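Local coordinates for protein D-psicose 3-epimerase (PDB 2HK0) that probably interconverts D-fructose and D-psicose by epimerisation at C3, in a TIM-barrel active site where a bound metal is pivotal for catalysis, at residues H58-Y63 with L119-I124. Sequence-based numbering, arbitrary orientation.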
loop_
_atom_site.group_PDB
_atom_site.type_symbol
_atom_site.label_atom_id
_atom_site.label_comp_id
_atom_site.label_asym_id
_atom_site.label_seq_id
_atom_site.Cartn_x
_atom_site.Cartn_y
_atom_site.Cartn_z
ATOM N N HIS A 58 -35.720 -1.036 -12.352
ATOM C CA HIS A 58 -36.626 -0.479 -13.360
ATOM C C HIS A 58 -37.060 -1.516 -14.398
ATOM O O HIS A 58 -38.218 -1.528 -14.829
ATOM C CB HIS A 58 -36.003 0.754 -14.047
ATOM C CG HIS A 58 -35.207 0.441 -15.277
ATOM N ND1 HIS A 58 -34.010 -0.242 -15.242
ATOM C CD2 HIS A 58 -35.441 0.722 -16.582
ATOM C CE1 HIS A 58 -33.538 -0.365 -16.471
ATOM N NE2 HIS A 58 -34.388 0.211 -17.303
ATOM N N HIS A 59 -36.139 -2.386 -14.793
ATOM C CA HIS A 59 -36.449 -3.438 -15.754
ATOM C C HIS A 59 -37.571 -4.307 -15.210
ATOM O O HIS A 59 -38.476 -4.718 -15.935
ATOM C CB HIS A 59 -35.231 -4.332 -15.984
ATOM C CG HIS A 59 -34.342 -3.878 -17.096
ATOM N ND1 HIS A 59 -34.774 -3.784 -18.402
ATOM C CD2 HIS A 59 -33.040 -3.507 -17.102
ATOM C CE1 HIS A 59 -33.776 -3.375 -19.164
ATOM N NE2 HIS A 59 -32.712 -3.201 -18.400
ATOM N N ILE A 60 -37.491 -4.587 -13.918
ATOM C CA ILE A 60 -38.461 -5.430 -13.242
ATOM C C ILE A 60 -39.905 -4.921 -13.303
ATOM O O ILE A 60 -40.837 -5.716 -13.410
ATOM C CB ILE A 60 -38.016 -5.643 -11.780
ATOM C CG1 ILE A 60 -36.640 -6.319 -11.782
ATOM C CG2 ILE A 60 -39.033 -6.474 -11.021
ATOM C CD1 ILE A 60 -36.036 -6.546 -10.412
ATOM N N ASN A 61 -40.088 -3.605 -13.260
ATOM C CA ASN A 61 -41.429 -3.030 -13.300
ATOM C C ASN A 61 -42.128 -3.151 -14.650
ATOM O O ASN A 61 -43.313 -2.849 -14.766
ATOM C CB ASN A 61 -41.388 -1.556 -12.895
ATOM C CG ASN A 61 -41.114 -1.372 -11.420
ATOM O OD1 ASN A 61 -41.482 -2.215 -10.611
ATOM N ND2 ASN A 61 -40.479 -0.264 -11.062
ATOM N N GLU A 62 -41.403 -3.600 -15.665
ATOM C CA GLU A 62 -41.988 -3.719 -16.991
ATOM C C GLU A 62 -42.405 -5.124 -17.383
ATOM O O GLU A 62 -43.128 -5.309 -18.365
ATOM C CB GLU A 62 -41.028 -3.150 -18.037
ATOM C CG GLU A 62 -40.923 -1.636 -17.960
ATOM C CD GLU A 62 -42.270 -0.994 -17.655
ATOM O OE1 GLU A 62 -43.254 -1.297 -18.369
ATOM O OE2 GLU A 62 -42.347 -0.192 -16.693
ATOM N N TYR A 63 -41.958 -6.109 -16.613
ATOM C CA TYR A 63 -42.292 -7.499 -16.885
ATOM C C TYR A 63 -43.673 -7.849 -16.360
ATOM O O TYR A 63 -44.116 -7.315 -15.349
ATOM C CB TYR A 63 -41.261 -8.426 -16.236
ATOM C CG TYR A 63 -39.904 -8.385 -16.890
ATOM C CD1 TYR A 63 -39.721 -8.854 -18.192
ATOM C CD2 TYR A 63 -38.804 -7.867 -16.216
ATOM C CE1 TYR A 63 -38.470 -8.803 -18.808
ATOM C CE2 TYR A 63 -37.550 -7.811 -16.821
ATOM C CZ TYR A 63 -37.391 -8.279 -18.114
ATOM O OH TYR A 63 -36.153 -8.216 -18.707
ATOM N N LEU A 119 -39.679 -11.708 -7.426
ATOM C CA LEU A 119 -38.490 -12.374 -7.947
ATOM C C LEU A 119 -37.667 -12.980 -6.815
ATOM O O LEU A 119 -36.531 -13.422 -7.022
ATOM C CB LEU A 119 -37.619 -11.393 -8.748
ATOM C CG LEU A 119 -38.186 -10.869 -10.073
ATOM C CD1 LEU A 119 -37.164 -9.965 -10.721
ATOM C CD2 LEU A 119 -38.542 -12.029 -11.010
ATOM N N ASP A 120 -38.236 -12.992 -5.611
ATOM C CA ASP A 120 -37.550 -13.541 -4.446
ATOM C C ASP A 120 -36.236 -12.793 -4.174
ATOM O O ASP A 120 -35.216 -13.395 -3.837
ATOM C CB ASP A 120 -37.285 -15.042 -4.649
ATOM C CG ASP A 120 -36.999 -15.770 -3.337
ATOM O OD1 ASP A 120 -37.486 -15.302 -2.286
ATOM O OD2 ASP A 120 -36.302 -16.811 -3.355
ATOM N N ILE A 121 -36.280 -11.474 -4.340
ATOM C CA ILE A 121 -35.142 -10.598 -4.092
ATOM C C ILE A 121 -35.338 -9.998 -2.692
ATOM O O ILE A 121 -36.409 -9.460 -2.383
ATOM C CB ILE A 121 -35.101 -9.450 -5.130
ATOM C CG1 ILE A 121 -34.696 -10.007 -6.503
ATOM C CG2 ILE A 121 -34.153 -8.347 -4.672
ATOM C CD1 ILE A 121 -34.826 -9.001 -7.615
ATOM N N HIS A 122 -34.315 -10.070 -1.852
ATOM C CA HIS A 122 -34.423 -9.541 -0.495
ATOM C C HIS A 122 -33.476 -8.385 -0.162
ATOM O O HIS A 122 -33.535 -7.809 0.932
ATOM C CB HIS A 122 -34.229 -10.694 0.497
ATOM C CG HIS A 122 -35.355 -11.677 0.477
ATOM N ND1 HIS A 122 -36.449 -11.566 1.307
ATOM C CD2 HIS A 122 -35.611 -12.722 -0.348
ATOM C CE1 HIS A 122 -37.334 -12.496 0.989
ATOM N NE2 HIS A 122 -36.849 -13.208 -0.012
ATOM N N THR A 123 -32.605 -8.047 -1.105
ATOM C CA THR A 123 -31.652 -6.955 -0.912
ATOM C C THR A 123 -31.792 -5.952 -2.051
ATOM O O THR A 123 -31.666 -6.304 -3.226
ATOM C CB THR A 123 -30.194 -7.481 -0.867
ATOM O OG1 THR A 123 -30.030 -8.319 0.283
ATOM C CG2 THR A 123 -29.189 -6.338 -0.780
ATOM N N ILE A 124 -32.070 -4.709 -1.684
ATOM C CA ILE A 124 -32.238 -3.603 -2.618
ATOM C C ILE A 124 -31.228 -2.541 -2.210
ATOM O O ILE A 124 -31.158 -2.171 -1.030
ATOM C CB ILE A 124 -33.662 -3.010 -2.496
ATOM C CG1 ILE A 124 -34.677 -3.994 -3.072
ATOM C CG2 ILE A 124 -33.740 -1.656 -3.166
ATOM C CD1 ILE A 124 -34.454 -4.333 -4.529
#
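Ile60 and Leu119 meet through extended side chains: in Ile60, CG1 lies opposite the carbonyl carbon (chi1 -60°) and CD1 continues the chain fully stretched, while in Leu119 CG takes the corresponding position and CD1 is trans to CA. Each residue thereby sends one methyl forward, and the two meet tip to tip, Ile60 CD1 lying 3.6 Å from Leu119 CD1. Leu119 CD1 also lies against the isoleucine branch, 3.8 Å from Ile60 CG1 and 4.0 Å from Ile60 CG2. Ile121 enters with its own CD1, which comes end-on to within 3.9 Å of Ile60 CD1. One isoleucine methyl therefore bears on two residues of 119-124, purely by apolar contact; no hydrogen bond joins the segments. The fold is the xylose isomerase-like TIM barrel, in which 58-63 follows strand 52-56, whereas segment 119-124 runs from the end of helix 99-118 into strand 123-126. Between these two barrel strands lies strand 81-85, whose Leu82 and Ala84 touch Ile121. Leu68 of helix 65-77 packs against both Ile60 and Leu119, making the contact part of the buried layer between barrel and outer helices. Asp120, with positive phi, closes helix 99-118 in a Schellman motif, its N bonded to Ala117 O and Ile121 N to Val116 O; this helix end lies between the two residues that touch Ile60. Asp120 also receives a hydrogen bond from His122, NE2 to OD1 at 3.2 Å, with the oxygen near the imidazole plane but approached 39° out of the carboxylate plane. On the other segment, the chain makes a type I turn from Ile60 to Tyr63, and Asn61 hydrogen-bonds through its amide to Asn115 and Thr112 of helix 99-118.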